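Local structure of fucolectin-related protein (Streptococcus pneumoniae, 2WMF) at residues A[282-287]-A[421-426]; A[240-245]-A[273-278]; A[458-461]-A[467-470]. The protein is a family 98 glycoside hydrolase whose catalytic module probably cleaves host blood-group carbohydrate antigens. All blocks are in the same frame, centred on the assembly; numbering follows the deposited sequence.

Interaction 1: residues A[282-287]-A[421-426]; sequences VYTGGG and DGYAQR
The helix-ending turn that carries Thr284 meets strand 423-427 through Gln425, at the seam where the catalytic barrel abuts the C-terminal β-sandwich. Side chain meets side chain as the two slide past each other in opposite directions. Gln425 reaches across with CG anti to its backbone N (chi1 -176°) and the chain extended beyond, which brings the amide alongside the threonine: Gln425 NE2 donates to Thr284 OG1 over 2.9 Å, a weak bond bent to 146°. The same NE2 lies 3.2 Å from Thr284 CB. Met280 O, one turn earlier on helix 272-283, also bonds to the hydroxyl, so OG1 is held between its own helix and the sandwich. That helix stops here in a Schellman motif, with Gly287 N bonded to Val282 O at 2.8 Å and Gly286 N to Tyr283 O at 3.0 Å; Gly286, at positive phi, is the C-prime residue. The other end of the amide has partners too. A water donates to Gln425 OE1 at 2.9 Å and, weakly, to Thr284 O at 3.3 Å, while His372 ND1 shares OE1 and Arg334 shares the carbonyl. Tyr423, stacked on Tyr434, brings its OH within 4.3 Å of Thr284 OG1.

Interaction 2: residues A[240-245]-A[273-278]; sequences SSTDTW and SMIAME
Thr242, on barrel strand 237-243, packs against Glu278 and Ile275 of helix 272-283, a wall-to-helix contact of the (β/α)8 barrel. The apolar part centres on the threonine methyl. With OG1 beside the backbone N (chi1 -68°), Thr242 CG2 lies anti to that N and meets the helix, 4.0 Å from Ile275 CG2 and 3.6 Å from Glu278 CD; it thus touches a branched aliphatic chain and a carboxylate at once. Two residues on, Thr244 CG2 crosses Ile275 obliquely, 4.1 Å from its CG1 and equally near its CD1. Phe292 of the neighbouring strand 289-293 packs on both Thr242 and Ile275.

Polar contact between the segments runs through water. One molecule lies 2.8 Å from Thr242 OG1 and donates to Glu278 OE1, also at 2.8 Å. Asn213 bonds to that same carboxylate oxygen, and Lys246 forms a salt bridge with Glu278 OE2.

A capping bond shapes the end of the strand. Trp245 N donates to Asp243 OD1 at 2.9 Å, approaching from well above the carboxylate plane, as the chain turns into helix 245-249; Thr214 bonds to the other oxygen, OD2. Thr244 OG1 in turn is tied to Tyr267 O and Cys294 N.

Both oxygens of the buried Glu278 therefore have partners, and the lysine together with the donors at OE1 would be expected to favour its ionised form, while a methyl group rests against the same carboxylate.

Interaction 3: residues A[458-461]-A[467-470]; sequences LSLD and YAVV
Ala468 and Val470 on strand 467-472 face Leu460 and Leu458 on strand 457-462 across the interior of a β-sandwich, the two strands belonging to different antiparallel sheets of the C-terminal part of the chain. Alternation along the second strand sorts its residues by side. Tyr467, the first, turns its ring to the outer surface of its sheet, onto Ala276, Met277 and Met280 of helix 272-283. Ala468 points inward, and its CB meets Leu460 CD1 at 4.0 Å; the small methyl is met by the end of a longer chain, the CA atoms of Leu460 and Ala468 standing 9.0 Å apart. Val469 points away from the opposite strand and packs on Tyr432. Val470 faces the interior again, where it and Leu458 reach toward each other tip to tip, their CA atoms 9.3 Å apart. Around these pairs Leu533 from the first sheet packs on both leucines, and Ile433 from the second touches Leu460 and Val470, so aliphatic side chains from both sheets adjoin the two pairs. With Leu458 CG anti to the backbone N (chi1 -177°), the leucine extends CD1 to both valine methyls, 3.9 Å from Val470 CG1 and 4.2 Å from Val470 CG2.

How the interactions relate
Interactions 2, 1 and 3 follow one another along the chain and lead from the catalytic barrel into the C-terminal sandwich. Helix 272-283 joins the first two, whose centres are 14 Å apart: 273-278 lies against a barrel strand, and the helix end at 282-287 meets strand 423-427. Val282 CG2 and Ser240 OG, 3.2 Å apart, also bring them together. Interactions 1 and 3, with centres 13 Å apart, reach the same sheet without touching. Interactions 2 and 3 are about 20 Å apart between centres, yet Ala276 CB packs 3.4 Å from Tyr467 CE2. One helix thus lies between barrel wall and sandwich and packs on both.

Interaction 1: residues A[282-287]-A[421-426]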
# COMPACT_ATOMS: atom_id res chain seq x y z
N VAL A 282 -3.89 2.09 3.28
CA VAL A 282 -4.78 1.30 2.39
C VAL A 282 -5.71 0.44 3.28
O VAL A 282 -6.97 0.54 3.18
CB VAL A 282 -3.97 0.47 1.39
CG1 VAL A 282 -4.86 -0.54 0.68
CG2 VAL A 282 -3.25 1.44 0.37
N TYR A 283 -5.09 -0.35 4.13
CA TYR A 283 -5.81 -1.24 5.09
C TYR A 283 -6.92 -0.50 5.84
O TYR A 283 -8.10 -0.92 5.85
CB TYR A 283 -4.79 -1.87 6.05
CG TYR A 283 -5.43 -2.61 7.18
CD1 TYR A 283 -5.74 -3.95 7.05
CD2 TYR A 283 -5.63 -2.00 8.41
CE1 TYR A 283 -6.32 -4.65 8.11
CE2 TYR A 283 -6.21 -2.71 9.48
CZ TYR A 283 -6.55 -4.04 9.32
OH TYR A 283 -7.15 -4.72 10.40
N THR A 284 -6.56 0.60 6.52
CA THR A 284 -7.53 1.32 7.35
C THR A 284 -8.61 2.02 6.54
O THR A 284 -9.62 2.44 7.11
CB THR A 284 -6.86 2.34 8.31
OG1 THR A 284 -6.14 3.32 7.56
CG2 THR A 284 -5.91 1.61 9.30
N GLY A 285 -8.36 2.20 5.24
CA GLY A 285 -9.33 2.75 4.26
C GLY A 285 -10.19 1.70 3.61
O GLY A 285 -10.96 2.01 2.70
N GLY A 286 -10.09 0.47 4.07
CA GLY A 286 -10.83 -0.63 3.47
C GLY A 286 -10.21 -1.39 2.30
O GLY A 286 -10.82 -2.29 1.70
N GLY A 287 -8.99 -1.01 1.94
CA GLY A 287 -8.27 -1.66 0.87
C GLY A 287 -7.86 -3.09 1.20
O GLY A 287 -7.69 -3.46 2.39
N ASP A 421 1.04 15.50 18.21
CA ASP A 421 1.42 15.80 16.83
C ASP A 421 1.68 14.58 15.94
O ASP A 421 2.02 14.79 14.78
CB ASP A 421 2.62 16.77 16.74
CG ASP A 421 3.88 16.29 17.46
OD1 ASP A 421 3.92 15.16 18.00
OD2 ASP A 421 4.89 17.08 17.48
N GLY A 422 1.53 13.36 16.47
CA GLY A 422 1.57 12.13 15.68
C GLY A 422 0.30 11.91 14.88
O GLY A 422 -0.72 12.64 15.05
N TYR A 423 0.34 10.88 14.04
CA TYR A 423 -0.82 10.41 13.30
C TYR A 423 -1.50 9.33 14.13
O TYR A 423 -0.86 8.35 14.54
CB TYR A 423 -0.42 9.83 11.96
CG TYR A 423 -1.52 9.06 11.27
CD1 TYR A 423 -2.48 9.69 10.48
CD2 TYR A 423 -1.61 7.69 11.43
CE1 TYR A 423 -3.49 8.99 9.81
CE2 TYR A 423 -2.62 6.94 10.78
CZ TYR A 423 -3.58 7.61 9.98
OH TYR A 423 -4.54 6.84 9.33
N ALA A 424 -2.79 9.50 14.39
CA ALA A 424 -3.61 8.44 15.00
C ALA A 424 -5.01 8.43 14.42
O ALA A 424 -5.61 9.48 14.21
CB ALA A 424 -3.67 8.54 16.54
N GLN A 425 -5.50 7.23 14.15
CA GLN A 425 -6.80 6.98 13.57
C GLN A 425 -7.52 5.91 14.42
O GLN A 425 -6.97 4.87 14.67
CB GLN A 425 -6.68 6.49 12.13
CG GLN A 425 -8.01 6.31 11.47
CD GLN A 425 -7.98 5.67 10.07
OE1 GLN A 425 -9.05 5.55 9.42
NE2 GLN A 425 -6.76 5.29 9.57
N ARG A 426 -8.76 6.20 14.81
CA ARG A 426 -9.60 5.21 15.51
C ARG A 426 -10.34 4.38 14.46
O ARG A 426 -10.96 4.93 13.54
CB ARG A 426 -10.51 5.88 16.48
CG ARG A 426 -11.25 4.88 17.36
CD ARG A 426 -10.37 4.31 18.44
NE ARG A 426 -11.12 3.29 19.16
CZ ARG A 426 -10.71 2.72 20.28
NH1 ARG A 426 -9.49 2.96 20.79
NH2 ARG A 426 -11.47 1.80 20.87
O HOH W 1 -9.10 5.65 6.48

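Interaction 2: residues A[240-245]-A[273-278]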
# COMPACT_ATOMS: atom_id res chain seq x y z
N SER A 240 -3.32 -0.76 -3.68
CA SER A 240 -2.15 0.07 -3.98
C SER A 240 -1.01 -0.70 -4.58
O SER A 240 -0.80 -1.88 -4.27
CB SER A 240 -1.62 0.67 -2.65
OG SER A 240 -1.46 -0.35 -1.65
N SER A 241 -0.25 0.01 -5.42
CA SER A 241 1.14 -0.36 -5.69
C SER A 241 1.98 0.67 -4.94
O SER A 241 1.99 1.85 -5.29
CB SER A 241 1.51 -0.29 -7.17
OG SER A 241 2.91 -0.41 -7.33
N THR A 242 2.65 0.22 -3.91
CA THR A 242 3.49 1.06 -3.04
C THR A 242 4.88 1.07 -3.69
O THR A 242 5.54 0.03 -3.73
CB THR A 242 3.58 0.47 -1.60
OG1 THR A 242 2.31 0.56 -0.95
CG2 THR A 242 4.61 1.20 -0.77
N ASP A 243 5.31 2.24 -4.18
CA ASP A 243 6.49 2.30 -5.05
C ASP A 243 7.63 3.08 -4.41
O ASP A 243 7.54 4.30 -4.26
CB ASP A 243 6.13 2.89 -6.42
CG ASP A 243 7.29 2.86 -7.41
OD1 ASP A 243 8.34 2.27 -7.08
OD2 ASP A 243 7.07 3.39 -8.53
N THR A 244 8.71 2.38 -4.10
CA THR A 244 9.88 3.01 -3.43
C THR A 244 10.70 3.89 -4.41
O THR A 244 11.56 4.65 -3.97
CB THR A 244 10.79 2.00 -2.75
OG1 THR A 244 11.33 1.12 -3.73
CG2 THR A 244 10.01 1.19 -1.64
N TRP A 245 10.38 3.81 -5.71
CA TRP A 245 10.91 4.79 -6.68
C TRP A 245 10.49 6.22 -6.29
O TRP A 245 11.13 7.19 -6.73
CB TRP A 245 10.45 4.49 -8.11
CG TRP A 245 11.25 3.48 -8.88
CD1 TRP A 245 10.92 2.18 -9.14
CD2 TRP A 245 12.48 3.72 -9.57
NE1 TRP A 245 11.88 1.59 -9.91
CE2 TRP A 245 12.84 2.52 -10.23
CE3 TRP A 245 13.31 4.83 -9.71
CZ2 TRP A 245 14.02 2.38 -10.97
CZ3 TRP A 245 14.48 4.70 -10.48
CH2 TRP A 245 14.82 3.47 -11.08
N SER A 273 9.85 0.10 7.46
CA SER A 273 8.59 0.30 8.21
C SER A 273 7.69 1.33 7.54
O SER A 273 6.46 1.31 7.69
CB SER A 273 8.88 0.73 9.63
OG SER A 273 9.69 1.87 9.60
N MET A 274 8.28 2.25 6.77
CA MET A 274 7.46 3.23 6.07
C MET A 274 6.66 2.59 4.92
O MET A 274 5.55 3.05 4.59
CB MET A 274 8.28 4.41 5.56
CG MET A 274 7.47 5.48 4.81
SD MET A 274 8.56 6.89 4.36
CE MET A 274 7.53 7.65 3.11
N ILE A 275 7.22 1.55 4.30
CA ILE A 275 6.47 0.75 3.31
C ILE A 275 5.16 0.20 3.98
O ILE A 275 4.04 0.31 3.44
CB ILE A 275 7.28 -0.41 2.77
CG1 ILE A 275 8.51 0.08 2.00
CG2 ILE A 275 6.45 -1.26 1.80
CD1 ILE A 275 9.55 -1.02 1.81
N ALA A 276 5.34 -0.34 5.19
CA ALA A 276 4.20 -0.80 6.01
C ALA A 276 3.21 0.31 6.37
O ALA A 276 1.97 0.08 6.39
CB ALA A 276 4.68 -1.54 7.25
N MET A 277 3.72 1.51 6.66
CA MET A 277 2.82 2.64 6.92
C MET A 277 1.95 3.01 5.69
O MET A 277 0.75 3.30 5.82
CB MET A 277 3.63 3.83 7.42
CG MET A 277 4.26 3.54 8.80
SD MET A 277 5.78 4.48 9.22
CE MET A 277 5.26 6.05 8.78
N GLU A 278 2.54 2.97 4.49
CA GLU A 278 1.77 3.10 3.25
C GLU A 278 0.67 2.00 3.14
O GLU A 278 -0.45 2.29 2.76
CB GLU A 278 2.68 3.13 2.00
CG GLU A 278 3.77 4.19 1.99
CD GLU A 278 4.28 4.46 0.60
OE1 GLU A 278 3.48 4.47 -0.34
OE2 GLU A 278 5.51 4.62 0.42
O HOH W 2 1.29 3.15 -1.39

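Interaction 3: residues A[458-461]-A[467-470]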
# COMPACT_ATOMS: atom_id res chain seq x y z
N LEU A 458 -3.55 6.22 26.90
CA LEU A 458 -2.30 5.58 26.49
C LEU A 458 -1.54 6.60 25.67
O LEU A 458 -2.06 7.17 24.72
CB LEU A 458 -2.62 4.31 25.69
CG LEU A 458 -1.47 3.43 25.21
CD1 LEU A 458 -1.97 2.01 24.96
CD2 LEU A 458 -0.86 3.97 23.91
N SER A 459 -0.33 6.89 26.09
CA SER A 459 0.54 7.75 25.30
C SER A 459 1.71 7.02 24.64
O SER A 459 2.21 6.01 25.14
CB SER A 459 1.10 8.81 26.26
OG SER A 459 0.04 9.63 26.74
N LEU A 460 2.19 7.59 23.53
CA LEU A 460 3.35 7.06 22.81
C LEU A 460 4.28 8.20 22.39
O LEU A 460 3.80 9.28 21.94
CB LEU A 460 2.94 6.27 21.53
CG LEU A 460 2.29 4.92 21.77
CD1 LEU A 460 1.52 4.47 20.53
CD2 LEU A 460 3.43 3.93 22.05
N ASP A 461 5.58 7.94 22.53
CA ASP A 461 6.64 8.76 21.96
C ASP A 461 7.28 7.89 20.92
O ASP A 461 7.77 6.78 21.22
CB ASP A 461 7.62 9.23 23.04
CG ASP A 461 8.68 10.18 22.52
OD1 ASP A 461 8.52 10.79 21.47
OD2 ASP A 461 9.71 10.33 23.23
N TYR A 467 5.48 2.64 13.55
CA TYR A 467 4.05 2.51 13.61
C TYR A 467 3.65 1.63 14.81
O TYR A 467 4.46 0.85 15.37
CB TYR A 467 3.43 2.06 12.30
CG TYR A 467 3.60 0.57 11.93
CD1 TYR A 467 2.78 -0.41 12.48
CD2 TYR A 467 4.59 0.14 11.05
CE1 TYR A 467 2.90 -1.77 12.12
CE2 TYR A 467 4.72 -1.21 10.68
CZ TYR A 467 3.88 -2.17 11.22
OH TYR A 467 3.99 -3.51 10.83
N ALA A 468 2.38 1.79 15.19
CA ALA A 468 1.80 1.04 16.30
C ALA A 468 0.34 0.76 16.02
O ALA A 468 -0.35 1.56 15.34
CB ALA A 468 1.96 1.81 17.64
N VAL A 469 -0.13 -0.38 16.56
CA VAL A 469 -1.54 -0.70 16.55
C VAL A 469 -1.90 -1.11 17.96
O VAL A 469 -1.25 -1.99 18.54
CB VAL A 469 -1.92 -1.84 15.56
CG1 VAL A 469 -3.48 -2.00 15.49
CG2 VAL A 469 -1.33 -1.61 14.17
N VAL A 470 -2.94 -0.49 18.48
CA VAL A 470 -3.40 -0.84 19.83
C VAL A 470 -4.85 -1.30 19.74
O VAL A 470 -5.74 -0.52 19.36
CB VAL A 470 -3.29 0.38 20.83
CG1 VAL A 470 -3.88 0.02 22.23
CG2 VAL A 470 -1.86 0.94 20.92